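Local coordinates for PbSGBP-B lipoprotein (Prevotella bryantii B14, PDB 6D2Y) that probably binds polysaccharide at the bacterial cell surface as a magnesium-containing lipoprotein of a glycan-utilisation system, at residues N310-E316 with N453-N459; I333-P337 with N419-S423; A132-M138 with G208-F214; D244-Q248 with Y258-N263. All coordinates share one frame; numbering follows the deposited sequence.

Interaction 1: N310-E316 with N453-N459; sequences NKSLKFE and NIRVVPN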
loop_
_atom_site.group_PDB
_atom_site.type_symbol
_atom_site.label_atom_id
_atom_site.label_comp_id
_atom_site.label_asym_id
_atom_site.label_seq_id
_atom_site.Cartn_x
_atom_site.Cartn_y
_atom_site.Cartn_z
ATOM N N ASN A 310 -12.119 4.316 -1.574
ATOM C CA ASN A 310 -11.631 3.062 -1.018
ATOM C C ASN A 310 -10.856 2.251 -2.053
ATOM O O ASN A 310 -10.776 1.024 -1.957
ATOM C CB ASN A 310 -12.790 2.241 -0.451
ATOM C CG ASN A 310 -13.440 2.902 0.748
ATOM O OD1 ASN A 310 -12.818 3.710 1.442
ATOM N ND2 ASN A 310 -14.696 2.563 0.997
ATOM N N LYS A 311 -10.276 2.925 -3.044
ATOM C CA LYS A 311 -9.567 2.251 -4.120
ATOM C C LYS A 311 -8.246 2.958 -4.383
ATOM O O LYS A 311 -8.038 4.105 -3.981
ATOM C CB LYS A 311 -10.412 2.197 -5.399
ATOM C CG LYS A 311 -11.255 0.940 -5.524
ATOM C CD LYS A 311 -12.585 1.234 -6.200
ATOM C CE LYS A 311 -13.361 -0.043 -6.474
ATOM N NZ LYS A 311 -14.744 0.240 -6.947
ATOM N N SER A 312 -7.349 2.249 -5.066
ATOM C CA SER A 312 -6.005 2.739 -5.323
ATOM C C SER A 312 -5.607 2.427 -6.756
ATOM O O SER A 312 -6.013 1.411 -7.325
ATOM C CB SER A 312 -4.981 2.115 -4.361
ATOM O OG SER A 312 -5.267 2.449 -3.016
ATOM N N LEU A 313 -4.802 3.317 -7.332
ATOM C CA LEU A 313 -4.165 3.067 -8.616
ATOM C C LEU A 313 -2.864 2.311 -8.385
ATOM O O LEU A 313 -2.054 2.701 -7.536
ATOM C CB LEU A 313 -3.898 4.382 -9.351
ATOM C CG LEU A 313 -3.250 4.293 -10.734
ATOM C CD1 LEU A 313 -4.286 4.022 -11.819
ATOM C CD2 LEU A 313 -2.477 5.567 -11.030
ATOM N N LYS A 314 -2.671 1.221 -9.128
ATOM C CA LYS A 314 -1.489 0.382 -8.995
ATOM C C LYS A 314 -0.893 0.114 -10.368
ATOM O O LYS A 314 -1.599 0.116 -11.380
ATOM C CB LYS A 314 -1.809 -0.956 -8.311
ATOM C CG LYS A 314 -1.763 -0.928 -6.795
ATOM C CD LYS A 314 -1.933 -2.332 -6.238
ATOM C CE LYS A 314 -1.935 -2.337 -4.724
ATOM N NZ LYS A 314 -2.268 -3.682 -4.183
ATOM N N PHE A 315 0.418 -0.122 -10.384
ATOM C CA PHE A 315 1.148 -0.472 -11.595
ATOM C C PHE A 315 2.516 -1.001 -11.191
ATOM O O PHE A 315 3.012 -0.713 -10.099
ATOM C CB PHE A 315 1.288 0.723 -12.549
ATOM C CG PHE A 315 2.065 1.883 -11.978
ATOM C CD1 PHE A 315 1.420 2.886 -11.271
ATOM C CD2 PHE A 315 3.438 1.978 -12.167
ATOM C CE1 PHE A 315 2.131 3.957 -10.752
ATOM C CE2 PHE A 315 4.152 3.044 -11.650
ATOM C CZ PHE A 315 3.496 4.035 -10.943
ATOM N N GLU A 316 3.116 -1.781 -12.085
ATOM C CA GLU A 316 4.487 -2.238 -11.921
ATOM C C GLU A 316 5.424 -1.331 -12.709
ATOM O O GLU A 316 5.083 -0.845 -13.791
ATOM C CB GLU A 316 4.648 -3.690 -12.378
ATOM C CG GLU A 316 4.339 -4.722 -11.301
ATOM C CD GLU A 316 2.851 -4.873 -11.040
ATOM O OE1 GLU A 316 2.079 -4.929 -12.016
ATOM O OE2 GLU A 316 2.451 -4.942 -9.859
ATOM N N ASN A 453 0.861 -2.798 -16.375
ATOM C CA ASN A 453 -0.176 -3.235 -15.445
ATOM C C ASN A 453 -0.757 -2.073 -14.631
ATOM O O ASN A 453 -0.909 -2.154 -13.411
ATOM C CB ASN A 453 0.327 -4.355 -14.534
ATOM C CG ASN A 453 0.836 -5.558 -15.320
ATOM O OD1 ASN A 453 0.276 -5.920 -16.358
ATOM N ND2 ASN A 453 1.883 -6.197 -14.814
ATOM N N ILE A 454 -1.131 -1.006 -15.333
ATOM C CA ILE A 454 -1.866 0.091 -14.713
ATOM C C ILE A 454 -3.280 -0.386 -14.408
ATOM O O ILE A 454 -4.035 -0.748 -15.315
ATOM C CB ILE A 454 -1.881 1.323 -15.626
ATOM C CG1 ILE A 454 -0.462 1.688 -16.070
ATOM C CG2 ILE A 454 -2.554 2.496 -14.926
ATOM C CD1 ILE A 454 -0.426 2.631 -17.259
ATOM N N ARG A 455 -3.650 -0.379 -13.128
ATOM C CA ARG A 455 -4.937 -0.907 -12.695
ATOM C C ARG A 455 -5.445 -0.099 -11.507
ATOM O O ARG A 455 -4.697 0.643 -10.866
ATOM C CB ARG A 455 -4.833 -2.392 -12.319
ATOM C CG ARG A 455 -3.826 -2.678 -11.206
ATOM C CD ARG A 455 -3.594 -4.172 -11.021
ATOM N NE ARG A 455 -2.646 -4.462 -9.946
ATOM C CZ ARG A 455 -1.333 -4.590 -10.117
ATOM N NH1 ARG A 455 -0.797 -4.451 -11.321
ATOM N NH2 ARG A 455 -0.549 -4.856 -9.082
ATOM N N VAL A 456 -6.738 -0.249 -11.215
ATOM C CA VAL A 456 -7.351 0.332 -10.025
ATOM C C VAL A 456 -7.942 -0.797 -9.191
ATOM O O VAL A 456 -8.682 -1.642 -9.708
ATOM C CB VAL A 456 -8.410 1.401 -10.371
ATOM C CG1 VAL A 456 -9.521 0.832 -11.243
ATOM C CG2 VAL A 456 -8.986 2.001 -9.094
ATOM N N VAL A 457 -7.610 -0.807 -7.901
ATOM C CA VAL A 457 -7.850 -1.969 -7.044
ATOM C C VAL A 457 -8.358 -1.501 -5.699
ATOM O O VAL A 457 -8.021 -0.401 -5.226
ATOM C CB VAL A 457 -6.558 -2.800 -6.862
ATOM C CG1 VAL A 457 -5.551 -2.062 -5.988
ATOM C CG2 VAL A 457 -6.829 -4.204 -6.335
ATOM N N PRO A 458 -9.218 -2.297 -5.058
ATOM C CA PRO A 458 -9.687 -1.937 -3.717
ATOM C C PRO A 458 -8.535 -1.819 -2.730
ATOM O O PRO A 458 -7.552 -2.559 -2.797
ATOM C CB PRO A 458 -10.625 -3.088 -3.342
ATOM C CG PRO A 458 -11.090 -3.630 -4.641
ATOM C CD PRO A 458 -9.951 -3.459 -5.602
ATOM N N ASN A 459 -8.671 -0.866 -1.803
ATOM C CA ASN A 459 -7.649 -0.686 -0.777
ATOM C C ASN A 459 -7.563 -1.896 0.139
ATOM O O ASN A 459 -6.504 -2.165 0.717
ATOM C CB ASN A 459 -7.937 0.580 0.028
ATOM C CG ASN A 459 -7.593 1.841 -0.733
ATOM O OD1 ASN A 459 -7.161 1.782 -1.884
ATOM N ND2 ASN A 459 -7.790 2.991 -0.099
HETATM O O HOH W 1 -3.238 -5.283 -6.977
HETATM O O HOH W 2 -4.453 -2.197 -2.680
#
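Arg455 and Lys314, an antiparallel hydrogen-bonded pair, bury more surface here than any other residues, and their side chains lie on the same face of the sheet. The Arg455 chain runs extended from CG to NE and brings its guanidinium end-on to the carboxylate of Glu316: NH1 meets OE1 at 3.0 Å and NH2 meets OE2 at 3.1 Å. The carboxylate and guanidinium planes are 15° apart and both N-H bonds are nearly straight; the two-nitrogen grip restrains the rotation of both groups. Glu316 OE1 also accepts from Asn453 ND2 at 3.1 Å, on its anti side, while OE2 has a further partner in Thr394. Over one face of the guanidinium lies Lys314 CB, and farther out Lys314 CD packs on Val457 CG1 at 3.6 Å. A long aliphatic stem with a charged end suits this position, because the stem covers its neighbours while NZ reaches Glu141 of the IPT/TIG domain, which also pairs with Arg455 NH2. These strands, 311-318 and 449-458, are neighbours in an antiparallel sheet of the glycan-binding domain's beta sandwich, where Asn453 and Ile454 form a G1 bulge opposite Phe224. Between the strands, Lys314 N donates to Arg455 O at 2.7 Å and Arg455 N returns a bond to Lys314 O. Leu313 and Val456 lie on the other face, and Leu313 CD1 touches Ile454 CG2 of the bulge at 3.9 Å.

Interaction 2: I333-P337 with N419-S423; sequences IFGSP and NDFSS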
loop_
_atom_site.group_PDB
_atom_site.type_symbol
_atom_site.label_atom_id
_atom_site.label_comp_id
_atom_site.label_asym_id
_atom_site.label_seq_id
_atom_site.Cartn_x
_atom_site.Cartn_y
_atom_site.Cartn_z
ATOM N N ILE A 333 -2.749 12.296 -13.702
ATOM C CA ILE A 333 -3.951 13.123 -13.765
ATOM C C ILE A 333 -5.061 12.342 -14.456
ATOM O O ILE A 333 -4.929 11.968 -15.628
ATOM C CB ILE A 333 -3.699 14.451 -14.500
ATOM C CG1 ILE A 333 -2.345 15.052 -14.108
ATOM C CG2 ILE A 333 -4.814 15.439 -14.208
ATOM C CD1 ILE A 333 -1.288 14.912 -15.184
ATOM N N PHE A 334 -6.155 12.112 -13.735
ATOM C CA PHE A 334 -7.385 11.603 -14.321
ATOM C C PHE A 334 -8.248 12.770 -14.778
ATOM O O PHE A 334 -8.220 13.854 -14.188
ATOM C CB PHE A 334 -8.159 10.744 -13.320
ATOM C CG PHE A 334 -7.674 9.323 -13.231
ATOM C CD1 PHE A 334 -7.995 8.408 -14.219
ATOM C CD2 PHE A 334 -6.915 8.898 -12.151
ATOM C CE1 PHE A 334 -7.560 7.100 -14.141
ATOM C CE2 PHE A 334 -6.478 7.590 -12.067
ATOM C CZ PHE A 334 -6.799 6.690 -13.063
ATOM N N GLY A 335 -9.018 12.543 -15.830
ATOM C CA GLY A 335 -9.822 13.609 -16.404
ATOM C C GLY A 335 -11.129 13.095 -16.956
ATOM O O GLY A 335 -11.231 11.948 -17.405
ATOM N N SER A 336 -12.135 13.957 -16.920
ATOM C CA SER A 336 -13.448 13.716 -17.488
ATOM C C SER A 336 -13.466 14.119 -18.956
ATOM O O SER A 336 -12.586 14.851 -19.421
ATOM C CB SER A 336 -14.503 14.504 -16.712
ATOM O OG SER A 336 -14.356 15.898 -16.919
ATOM N N PRO A 337 -14.452 13.648 -19.726
ATOM C CA PRO A 337 -14.579 14.122 -21.111
ATOM C C PRO A 337 -14.792 15.619 -21.200
ATOM O O PRO A 337 -14.444 16.222 -22.229
ATOM C CB PRO A 337 -15.798 13.351 -21.638
ATOM C CG PRO A 337 -15.887 12.154 -20.776
ATOM C CD PRO A 337 -15.450 12.609 -19.417
ATOM N N ASN A 419 -17.321 9.445 -13.742
ATOM C CA ASN A 419 -17.013 9.971 -15.066
ATOM C C ASN A 419 -15.692 10.725 -15.096
ATOM O O ASN A 419 -15.132 10.928 -16.179
ATOM C CB ASN A 419 -18.143 10.885 -15.540
ATOM C CG ASN A 419 -19.298 10.117 -16.142
ATOM O OD1 ASN A 419 -19.218 9.644 -17.275
ATOM N ND2 ASN A 419 -20.386 9.994 -15.390
ATOM N N ASP A 420 -15.181 11.146 -13.939
ATOM C CA ASP A 420 -13.905 11.846 -13.876
ATOM C C ASP A 420 -12.713 10.923 -14.095
ATOM O O ASP A 420 -11.575 11.407 -14.122
ATOM C CB ASP A 420 -13.775 12.566 -12.531
ATOM C CG ASP A 420 -14.910 13.547 -12.282
ATOM O OD1 ASP A 420 -16.080 13.114 -12.287
ATOM O OD2 ASP A 420 -14.636 14.749 -12.086
ATOM N N PHE A 421 -12.938 9.620 -14.252
ATOM C CA PHE A 421 -11.865 8.679 -14.552
ATOM C C PHE A 421 -12.000 8.159 -15.977
ATOM O O PHE A 421 -11.962 6.947 -16.206
ATOM C CB PHE A 421 -11.880 7.505 -13.569
ATOM C CG PHE A 421 -11.780 7.912 -12.128
ATOM C CD1 PHE A 421 -10.583 8.370 -11.602
ATOM C CD2 PHE A 421 -12.884 7.835 -11.297
ATOM C CE1 PHE A 421 -10.494 8.741 -10.275
ATOM C CE2 PHE A 421 -12.800 8.205 -9.971
ATOM C CZ PHE A 421 -11.604 8.658 -9.459
ATOM N N SER A 422 -12.175 9.062 -16.941
ATOM C CA SER A 422 -12.349 8.676 -18.337
ATOM C C SER A 422 -11.043 8.698 -19.124
ATOM O O SER A 422 -10.810 7.816 -19.961
ATOM C CB SER A 422 -13.368 9.593 -19.015
ATOM O OG SER A 422 -14.511 9.802 -18.204
ATOM N N SER A 423 -10.193 9.696 -18.880
ATOM C CA SER A 423 -8.890 9.801 -19.517
ATOM C C SER A 423 -7.803 9.855 -18.452
ATOM O O SER A 423 -8.058 10.174 -17.288
ATOM C CB SER A 423 -8.806 11.034 -20.423
ATOM O OG SER A 423 -9.805 10.998 -21.424
#
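Phe334 and Phe421 meet edge to face, a T-shaped pair with centroids 5.0 Å apart and planes at 82°. Phe421, its CG turned beside its own backbone N (chi1 -57°), presents its CD1 edge over the Phe334 ring, offset toward the rim, and CD1 comes within 3.5 Å of Phe334 CG. Two flat apolar rings suit this buried place, since one supplies a face and the other a C-H edge. Beside them the backbones join at Gly335: its N donates to Ser423 O at 2.9 Å, while its O accepts from both Ser422 N, at 3.1 Å, and Ser423 N, at 2.9 Å. Pro337 extends the contact, its CD lying 3.2 Å from Ser422 OG. Farther out, Phe305 stacks on Phe421 and Phe415 meets it edge to face, while Trp369 donates from NE1 to Phe334 O; Ser423 OG is held by Ala284 N. Two successive residues, Ser422 and Ser423, facing the single Gly335 make a classic beta bulge, here where strand 423-428 begins beside the end of strand 330-335 in the antiparallel sheet of the glycan-binding domain.

Interaction 3: A132-M138 with G208-F214; sequences APSVVSM and GSTNAPF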
loop_
_atom_site.group_PDB
_atom_site.type_symbol
_atom_site.label_atom_id
_atom_site.label_comp_id
_atom_site.label_asym_id
_atom_site.label_seq_id
_atom_site.Cartn_x
_atom_site.Cartn_y
_atom_site.Cartn_z
ATOM N N ALA A 132 -3.189 -8.288 15.369
ATOM C CA ALA A 132 -3.086 -9.179 14.228
ATOM C C ALA A 132 -2.139 -8.585 13.185
ATOM O O ALA A 132 -1.847 -7.388 13.213
ATOM C CB ALA A 132 -4.469 -9.414 13.622
ATOM N N PRO A 133 -1.633 -9.404 12.261
ATOM C CA PRO A 133 -0.720 -8.871 11.243
ATOM C C PRO A 133 -1.410 -7.837 10.367
ATOM O O PRO A 133 -2.596 -7.952 10.052
ATOM C CB PRO A 133 -0.320 -10.110 10.435
ATOM C CG PRO A 133 -0.582 -11.259 11.335
ATOM C CD PRO A 133 -1.774 -10.868 12.151
ATOM N N SER A 134 -0.657 -6.811 9.986
ATOM C CA SER A 134 -1.109 -5.812 9.033
ATOM C C SER A 134 -0.305 -5.975 7.753
ATOM O O SER A 134 0.928 -6.029 7.796
ATOM C CB SER A 134 -0.946 -4.395 9.591
ATOM O OG SER A 134 0.357 -3.897 9.346
ATOM N N VAL A 135 -0.999 -6.072 6.625
ATOM C CA VAL A 135 -0.372 -6.270 5.324
ATOM C C VAL A 135 -0.598 -5.013 4.501
ATOM O O VAL A 135 -1.741 -4.577 4.322
ATOM C CB VAL A 135 -0.932 -7.507 4.608
ATOM C CG1 VAL A 135 -0.170 -7.755 3.320
ATOM C CG2 VAL A 135 -0.865 -8.718 5.521
ATOM N N VAL A 136 0.485 -4.430 3.999
ATOM C CA VAL A 136 0.378 -3.178 3.262
ATOM C C VAL A 136 0.775 -3.371 1.804
ATOM O O VAL A 136 -0.025 -3.103 0.899
ATOM C CB VAL A 136 1.212 -2.072 3.934
ATOM C CG1 VAL A 136 1.181 -0.811 3.088
ATOM C CG2 VAL A 136 0.683 -1.787 5.331
ATOM N N SER A 137 1.999 -3.836 1.559
ATOM C CA SER A 137 2.515 -3.849 0.199
ATOM C C SER A 137 3.272 -5.135 -0.089
ATOM O O SER A 137 3.786 -5.793 0.820
ATOM C CB SER A 137 3.437 -2.651 -0.060
ATOM O OG SER A 137 4.536 -2.660 0.832
HETATM N N MSE A 138 3.339 -5.478 -1.371
HETATM C CA MSE A 138 4.161 -6.581 -1.831
HETATM C C MSE A 138 5.179 -5.964 -2.784
HETATM O O MSE A 138 4.848 -5.030 -3.519
HETATM C CB MSE A 138 3.314 -7.652 -2.525
HETATM C CG MSE A 138 3.915 -9.039 -2.491
HETATM SE SE MSE A 138 3.332 -10.167 -3.961
HETATM C CE MSE A 138 2.019 -11.253 -3.093
ATOM N N GLY A 208 -3.979 -13.886 14.772
ATOM C CA GLY A 208 -5.084 -13.703 13.849
ATOM C C GLY A 208 -4.731 -13.798 12.378
ATOM O O GLY A 208 -3.564 -13.974 12.015
ATOM N N SER A 209 -5.746 -13.683 11.522
ATOM C CA SER A 209 -5.593 -13.734 10.075
ATOM C C SER A 209 -6.063 -12.419 9.472
ATOM O O SER A 209 -7.069 -11.851 9.907
ATOM C CB SER A 209 -6.398 -14.889 9.471
ATOM O OG SER A 209 -5.714 -16.120 9.599
ATOM N N THR A 210 -5.335 -11.940 8.465
ATOM C CA THR A 210 -5.686 -10.699 7.787
ATOM C C THR A 210 -5.420 -10.845 6.297
ATOM O O THR A 210 -4.355 -11.324 5.897
ATOM C CB THR A 210 -4.901 -9.510 8.355
ATOM O OG1 THR A 210 -3.537 -9.890 8.567
ATOM C CG2 THR A 210 -5.511 -9.049 9.676
ATOM N N ASN A 211 -6.390 -10.430 5.484
ATOM C CA ASN A 211 -6.271 -10.531 4.038
ATOM C C ASN A 211 -5.337 -9.457 3.497
ATOM O O ASN A 211 -5.374 -8.303 3.931
ATOM C CB ASN A 211 -7.643 -10.400 3.375
ATOM C CG ASN A 211 -8.377 -11.722 3.281
ATOM O OD1 ASN A 211 -8.482 -12.461 4.261
ATOM N ND2 ASN A 211 -8.887 -12.032 2.094
ATOM N N ALA A 212 -4.502 -9.845 2.540
ATOM C CA ALA A 212 -3.620 -8.899 1.882
ATOM C C ALA A 212 -4.400 -8.062 0.869
ATOM O O ALA A 212 -5.334 -8.557 0.233
ATOM C CB ALA A 212 -2.485 -9.632 1.177
ATOM N N PRO A 213 -4.035 -6.788 0.701
ATOM C CA PRO A 213 -4.737 -5.947 -0.278
ATOM C C PRO A 213 -4.220 -6.137 -1.693
ATOM O O PRO A 213 -4.136 -5.176 -2.462
ATOM C CB PRO A 213 -4.461 -4.528 0.230
ATOM C CG PRO A 213 -3.118 -4.637 0.873
ATOM C CD PRO A 213 -3.054 -6.018 1.487
ATOM N N PHE A 214 -3.867 -7.370 -2.048
ATOM C CA PHE A 214 -3.355 -7.654 -3.379
ATOM C C PHE A 214 -3.476 -9.145 -3.647
ATOM O O PHE A 214 -3.637 -9.951 -2.728
ATOM C CB PHE A 214 -1.902 -7.194 -3.538
ATOM C CG PHE A 214 -1.021 -7.526 -2.362
ATOM C CD1 PHE A 214 -0.637 -8.834 -2.106
ATOM C CD2 PHE A 214 -0.574 -6.526 -1.512
ATOM C CE1 PHE A 214 0.172 -9.137 -1.026
ATOM C CE2 PHE A 214 0.235 -6.824 -0.431
ATOM C CZ PHE A 214 0.608 -8.130 -0.189
#
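Phe214 and Met138, present as selenomethionine, are set obliquely to each other, with Met138 CB over the ring, 3.7 Å from its centroid and 16° off the normal. From there the chain bends at chi3 (-102°), which returns the terminal CE to the ring, 3.5 Å from Phe214 CE1, and leaves SE in an oblique Met-aromatic contact. A flexible, polarisable chain suits this place because it can follow the ring's outline. The opposite face of the same ring carries Ala212 CB, whose small methyl lies close against the ring toward its rim. Val135 crosses Phe214 at about a right angle: its CG1, anti to the backbone N, meets Phe214 CZ at 3.6 Å and Ala212 CB at 3.7 Å. Strands 134-138 and 208-212 are edge strands of two different antiparallel sheets of an IPT/TIG domain, an immunoglobulin-like E-set fold. Their axes run nearly parallel, 17° apart, with a closest approach of 6.8 Å, so they meet chiefly through side chains. Beside Val135 the Pro213 ring lies against backbone carbonyls, its CD 3.4 Å from Val135 O, where the chain turns its corner. Toward the other end Thr210 OG1 donates to Pro133 O at 2.6 Å, approaching from above the carbonyl plane. A threonine serves both needs here: the hydroxyl donates to a carbonyl, while its methyl CG2 faces Ala132 CB at 4.1 Å.

Interaction 4: D244-Q248 with Y258-N263; sequences DRIIQ and YMQIGN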
loop_
_atom_site.group_PDB
_atom_site.type_symbol
_atom_site.label_atom_id
_atom_site.label_comp_id
_atom_site.label_asym_id
_atom_site.label_seq_id
_atom_site.Cartn_x
_atom_site.Cartn_y
_atom_site.Cartn_z
ATOM N N ASP A 244 2.944 10.305 -28.453
ATOM C CA ASP A 244 2.918 8.855 -28.330
ATOM C C ASP A 244 4.183 8.346 -27.654
ATOM O O ASP A 244 5.292 8.798 -27.953
ATOM C CB ASP A 244 2.772 8.210 -29.708
ATOM C CG ASP A 244 1.675 8.842 -30.535
ATOM O OD1 ASP A 244 0.586 9.101 -29.982
ATOM O OD2 ASP A 244 1.898 9.077 -31.742
ATOM N N ARG A 245 4.012 7.390 -26.749
ATOM C CA ARG A 245 5.118 6.833 -25.990
ATOM C C ARG A 245 5.460 5.437 -26.494
ATOM O O ARG A 245 4.653 4.763 -27.140
ATOM C CB ARG A 245 4.788 6.791 -24.494
ATOM C CG ARG A 245 4.638 8.164 -23.859
ATOM C CD ARG A 245 5.966 8.695 -23.332
ATOM N NE ARG A 245 6.887 9.068 -24.404
ATOM C CZ ARG A 245 6.836 10.218 -25.069
ATOM N NH1 ARG A 245 5.905 11.118 -24.777
ATOM N NH2 ARG A 245 7.719 10.470 -26.025
ATOM N N ILE A 246 6.689 5.017 -26.192
ATOM C CA ILE A 246 7.147 3.687 -26.568
ATOM C C ILE A 246 6.302 2.636 -25.866
ATOM O O ILE A 246 6.068 2.709 -24.653
ATOM C CB ILE A 246 8.635 3.524 -26.223
ATOM C CG1 ILE A 246 9.484 4.516 -27.023
ATOM C CG2 ILE A 246 9.087 2.095 -26.470
ATOM C CD1 ILE A 246 10.971 4.382 -26.773
ATOM N N ILE A 247 5.830 1.656 -26.632
ATOM C CA ILE A 247 5.116 0.500 -26.099
ATOM C C ILE A 247 5.676 -0.719 -26.822
ATOM O O ILE A 247 5.428 -0.899 -28.019
ATOM C CB ILE A 247 3.594 0.595 -26.288
ATOM C CG1 ILE A 247 3.062 1.931 -25.754
ATOM C CG2 ILE A 247 2.900 -0.570 -25.600
ATOM C CD1 ILE A 247 1.575 1.936 -25.452
ATOM N N GLN A 248 6.439 -1.542 -26.109
ATOM C CA GLN A 248 7.151 -2.646 -26.736
ATOM C C GLN A 248 7.387 -3.733 -25.699
ATOM O O GLN A 248 7.093 -3.566 -24.512
ATOM C CB GLN A 248 8.480 -2.181 -27.333
ATOM C CG GLN A 248 9.460 -1.678 -26.282
ATOM C CD GLN A 248 10.640 -0.948 -26.882
ATOM O OE1 GLN A 248 10.660 -0.655 -28.077
ATOM N NE2 GLN A 248 11.633 -0.649 -26.055
ATOM N N TYR A 258 5.357 -3.321 -22.421
ATOM C CA TYR A 258 5.381 -2.308 -21.383
ATOM C C TYR A 258 5.356 -0.939 -22.043
ATOM O O TYR A 258 5.637 -0.795 -23.235
ATOM C CB TYR A 258 6.622 -2.436 -20.486
ATOM C CG TYR A 258 7.927 -2.336 -21.248
ATOM C CD1 TYR A 258 8.599 -3.480 -21.662
ATOM C CD2 TYR A 258 8.481 -1.101 -21.564
ATOM C CE1 TYR A 258 9.789 -3.394 -22.366
ATOM C CE2 TYR A 258 9.663 -1.007 -22.270
ATOM C CZ TYR A 258 10.315 -2.155 -22.665
ATOM O OH TYR A 258 11.496 -2.057 -23.362
HETATM N N MSE A 259 5.028 0.071 -21.251
HETATM C CA MSE A 259 5.062 1.447 -21.722
HETATM C C MSE A 259 6.245 2.155 -21.080
HETATM O O MSE A 259 6.496 1.991 -19.887
HETATM C CB MSE A 259 3.735 2.141 -21.411
HETATM C CG MSE A 259 3.555 3.534 -21.989
HETATM SE SE MSE A 259 4.416 4.943 -20.963
HETATM C CE MSE A 259 3.218 4.957 -19.438
ATOM N N GLN A 260 6.986 2.926 -21.871
ATOM C CA GLN A 260 8.243 3.513 -21.425
ATOM C C GLN A 260 8.174 5.031 -21.502
ATOM O O GLN A 260 7.825 5.591 -22.548
ATOM C CB GLN A 260 9.419 3.002 -22.260
ATOM C CG GLN A 260 10.751 3.642 -21.895
ATOM C CD GLN A 260 11.891 3.137 -22.755
ATOM O OE1 GLN A 260 12.146 1.935 -22.834
ATOM N NE2 GLN A 260 12.600 4.061 -23.388
ATOM N N ILE A 261 8.514 5.685 -20.395
ATOM C CA ILE A 261 8.654 7.134 -20.333
ATOM C C ILE A 261 10.139 7.462 -20.304
ATOM O O ILE A 261 10.893 6.896 -19.501
ATOM C CB ILE A 261 7.934 7.712 -19.102
ATOM C CG1 ILE A 261 6.444 7.368 -19.134
ATOM C CG2 ILE A 261 8.140 9.213 -19.012
ATOM C CD1 ILE A 261 5.692 7.834 -17.903
ATOM N N GLY A 262 10.564 8.371 -21.177
ATOM C CA GLY A 262 11.971 8.683 -21.311
ATOM C C GLY A 262 12.704 7.642 -22.139
ATOM O O GLY A 262 12.154 6.624 -22.562
ATOM N N ASN A 263 13.984 7.916 -22.373
ATOM C CA ASN A 263 14.826 7.022 -23.154
ATOM C C ASN A 263 16.281 7.327 -22.833
ATOM O O ASN A 263 16.593 8.273 -22.108
ATOM C CB ASN A 263 14.547 7.156 -24.657
ATOM C CG ASN A 263 14.820 5.872 -25.419
ATOM O OD1 ASN A 263 15.397 4.926 -24.880
ATOM N ND2 ASN A 263 14.404 5.834 -26.680
HETATM O O HOH W 3 8.428 6.635 -24.790
#
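Gln248 lies alongside Tyr258, both side chains pointing the same way. Its CB starts on the face of the sheet shared by Tyr258 and Gln260, and CG follows between the backbone N and the carbonyl carbon (chi1 64°), a turn that brings it to the phenol end of the tyrosine, 3.6 Å from OH and 3.7 Å from CZ. CD continues the extended chain 3.8 Å from Tyr258 OH. At the tip NE2 donates to Tyr258 OH over 3.0 Å with an angle of 161° at the hydrogen, the oxygen lying near the amide plane while ring and amide stand almost perpendicular. Glutamine suits the place because its reach matches the length of the phenol; the hydroxyl has a second partner in Asp250. The backbone O of Gln248 sits over one face of the tyrosine ring and accepts from Tyr258 N at 2.7 Å, closing an antiparallel hydrogen-bonded pair. Strands 246-248 and 258-261 form a beta hairpin, joined through 258-261 to strand 449-458; the connection between them supplies Ser255 and Asn257 to the magnesium site. On the other face Ile247 CG1 touches CG of Met259, present as selenomethionine, both apolar, with Phe226 against them. Farther along, Ile246 lies side by side with Gln260, whose NE2 donates to Gly262 O at 2.7 Å, in the carbonyl plane and on a lone pair. A water gathers Arg245 NE, Ile246 N and Gln260 O, while Arg245 NH1 reaches Ser279 O.

How the interactions relate
Interactions 1, 2 and 4 belong to the glycan-binding domain, and interaction 3 to the IPT/TIG domain beside it. Interaction 1 touches interactions 2 and 3: Lys314 NZ lies 2.9 Å from Pro213 O across the domain boundary, and Leu313 CD1 packs on Phe334 CZ of interaction 2 at 3.9 Å. Interactions 1 and 4 do not touch, their nearest atoms being about 5 Å apart, yet strands 449-458 and 258-261 are neighbours in one sheet. Both come near the magnesium ion: the side chain of Asn453 lies about 4 Å from it and that of Tyr258 about 6 Å. Interactions 2 and 3 stand farther apart, with centres about 31 Å from each other.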